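Local coordinates for protein putative peptidase M23 (Pseudomonas aeruginosa PAO1, PDB 2HSI) that binds a zinc ion and is probably a metalloendopeptidase of the M23 family, at residues G205-T213 with V249-G257. Numbering follows the deposited sequence. Where two conformers were deposited one is given.
Sequences GDYFFNGKT and VGATGRATG
Arg-254 and Thr-252 bring the loop 249-257 onto the hairpin turn of 205-213, Arg-254 by its backbone N-H and hydrocarbon chain, Thr-252 by its hydroxyl. The backbone N of Arg-254 donates to Phe-209 O at 2.8 Å. Beyond that bond the arginine runs alongside two rings and points the same way: its CD lies 3.6 Å from CD1 of Phe-209 and 3.8 Å from CE2 of Phe-208. The guanidinium plane is turned 39° from the Phe-209 ring, whose CE1 comes to its edge, but the closest touch is made by CD; the side chain is poorly ordered, so its placement is less certain. In the M23 fold of this zinc protein, the turn joins antiparallel strands 199-207 and 213-219, and the loop leads into strand 260-266, which carries the metal ligand His-261. Thr-252 holds OG1 between its own backbone N and carbonyl carbon (chi1 55°), where it accepts a nearly straight bond from Lys-212 N (3.0 Å, 168°) and donates its own proton to Leu-229 O. Between these two grips the backbones close to 3.6 Å between the CA atoms of Gly-211 and Gly-253, which both have positive phi and no side chain to keep the chains apart.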
# COMPACT_ATOMS: atom_id res chain seq x y z
N GLY A 205 -7.59 9.75 11.14
CA GLY A 205 -9.02 9.92 11.34
C GLY A 205 -9.53 9.07 12.48
O GLY A 205 -8.84 8.18 12.97
N ASP A 206 -10.74 9.38 12.91
CA ASP A 206 -11.47 8.53 13.83
C ASP A 206 -12.81 8.30 13.15
O ASP A 206 -13.73 9.11 13.26
CB ASP A 206 -11.63 9.17 15.21
CG ASP A 206 -11.92 8.15 16.31
OD1 ASP A 206 -12.54 7.10 16.04
OD2 ASP A 206 -11.52 8.39 17.47
N TYR A 207 -12.87 7.19 12.44
CA TYR A 207 -13.95 6.94 11.50
C TYR A 207 -15.00 6.00 12.03
O TYR A 207 -14.73 5.19 12.91
CB TYR A 207 -13.38 6.40 10.19
CG TYR A 207 -12.38 7.32 9.52
CD1 TYR A 207 -12.61 8.70 9.44
CD2 TYR A 207 -11.21 6.82 8.95
CE1 TYR A 207 -11.71 9.55 8.82
CE2 TYR A 207 -10.30 7.67 8.34
CZ TYR A 207 -10.56 9.02 8.26
OH TYR A 207 -9.65 9.85 7.65
N PHE A 208 -16.21 6.11 11.48
CA PHE A 208 -17.35 5.29 11.91
C PHE A 208 -17.08 3.79 11.81
O PHE A 208 -17.32 3.05 12.76
CB PHE A 208 -18.61 5.66 11.11
CG PHE A 208 -19.84 4.94 11.57
CD1 PHE A 208 -20.62 5.45 12.60
CD2 PHE A 208 -20.22 3.72 10.99
CE1 PHE A 208 -21.76 4.78 13.04
CE2 PHE A 208 -21.35 3.03 11.43
CZ PHE A 208 -22.12 3.56 12.45
N PHE A 209 -16.58 3.33 10.65
CA PHE A 209 -16.30 1.91 10.43
C PHE A 209 -14.89 1.51 10.87
O PHE A 209 -14.71 0.53 11.61
CB PHE A 209 -16.53 1.54 8.96
CG PHE A 209 -17.96 1.66 8.52
CD1 PHE A 209 -18.92 0.76 8.96
CD2 PHE A 209 -18.35 2.68 7.65
CE1 PHE A 209 -20.26 0.88 8.56
CE2 PHE A 209 -19.68 2.80 7.24
CZ PHE A 209 -20.63 1.90 7.70
N ASN A 210 -13.90 2.27 10.40
CA ASN A 210 -12.49 1.92 10.59
C ASN A 210 -11.88 2.33 11.92
O ASN A 210 -10.77 1.91 12.23
CB ASN A 210 -11.65 2.49 9.43
CG ASN A 210 -11.87 1.74 8.12
OD1 ASN A 210 -12.36 0.61 8.11
ND2 ASN A 210 -11.49 2.36 7.00
N GLY A 211 -12.59 3.14 12.71
CA GLY A 211 -12.05 3.65 13.98
C GLY A 211 -10.82 4.51 13.80
O GLY A 211 -10.69 5.22 12.78
N LYS A 212 -9.91 4.47 14.77
CA LYS A 212 -8.69 5.28 14.69
C LYS A 212 -7.81 4.75 13.57
O LYS A 212 -7.40 3.59 13.57
CB LYS A 212 -7.93 5.34 16.02
CG LYS A 212 -8.73 5.95 17.18
CD LYS A 212 -7.83 6.26 18.36
CE LYS A 212 -8.65 6.38 19.64
NZ LYS A 212 -9.79 7.32 19.52
N THR A 213 -7.58 5.61 12.59
CA THR A 213 -7.00 5.19 11.32
C THR A 213 -5.83 6.09 11.02
O THR A 213 -5.93 7.29 11.23
CB THR A 213 -8.04 5.28 10.17
OG1 THR A 213 -9.17 4.47 10.50
CG2 THR A 213 -7.46 4.80 8.82
N VAL A 249 -2.38 -1.19 18.90
CA VAL A 249 -3.52 -2.02 18.47
C VAL A 249 -4.77 -1.79 19.35
O VAL A 249 -4.66 -1.59 20.56
CB VAL A 249 -3.13 -3.55 18.44
CG1 VAL A 249 -4.34 -4.46 18.17
CG2 VAL A 249 -2.07 -3.80 17.38
N GLY A 250 -5.95 -1.79 18.73
CA GLY A 250 -7.20 -1.67 19.48
C GLY A 250 -8.41 -2.26 18.79
O GLY A 250 -8.28 -3.11 17.90
N ALA A 251 -9.58 -1.77 19.19
CA ALA A 251 -10.86 -2.28 18.73
C ALA A 251 -11.84 -1.15 18.43
O ALA A 251 -13.06 -1.34 18.52
CB ALA A 251 -11.46 -3.21 19.79
N THR A 252 -11.31 0.02 18.06
CA THR A 252 -12.15 1.19 17.77
C THR A 252 -12.89 1.04 16.44
O THR A 252 -12.51 0.22 15.60
CB THR A 252 -11.36 2.52 17.78
OG1 THR A 252 -10.24 2.43 16.88
CG2 THR A 252 -10.88 2.85 19.20
N GLY A 253 -13.94 1.83 16.26
CA GLY A 253 -14.82 1.72 15.10
C GLY A 253 -15.69 0.49 15.20
O GLY A 253 -16.06 0.07 16.30
N ARG A 254 -16.01 -0.10 14.05
CA ARG A 254 -16.84 -1.30 14.01
C ARG A 254 -15.98 -2.57 14.04
O ARG A 254 -15.73 -3.20 13.02
CB ARG A 254 -17.79 -1.29 12.82
CG ARG A 254 -18.83 -0.17 12.90
CD ARG A 254 -20.09 -0.52 12.13
NE ARG A 254 -20.90 -1.52 12.83
CZ ARG A 254 -21.92 -2.18 12.29
NH1 ARG A 254 -22.27 -1.96 11.02
NH2 ARG A 254 -22.59 -3.07 13.01
N ALA A 255 -15.52 -2.92 15.24
CA ALA A 255 -14.73 -4.12 15.46
C ALA A 255 -15.26 -4.91 16.65
O ALA A 255 -15.79 -4.33 17.61
CB ALA A 255 -13.26 -3.76 15.66
N THR A 256 -15.13 -6.23 16.58
CA THR A 256 -15.55 -7.13 17.66
C THR A 256 -14.33 -7.75 18.35
O THR A 256 -13.91 -8.88 18.05
CB THR A 256 -16.56 -8.22 17.15
OG1 THR A 256 -16.59 -9.33 18.06
CG2 THR A 256 -16.21 -8.72 15.74
N GLY A 257 -13.76 -7.00 19.29
CA GLY A 257 -12.49 -7.36 19.92
C GLY A 257 -11.32 -6.74 19.16
O GLY A 257 -11.54 -6.09 18.13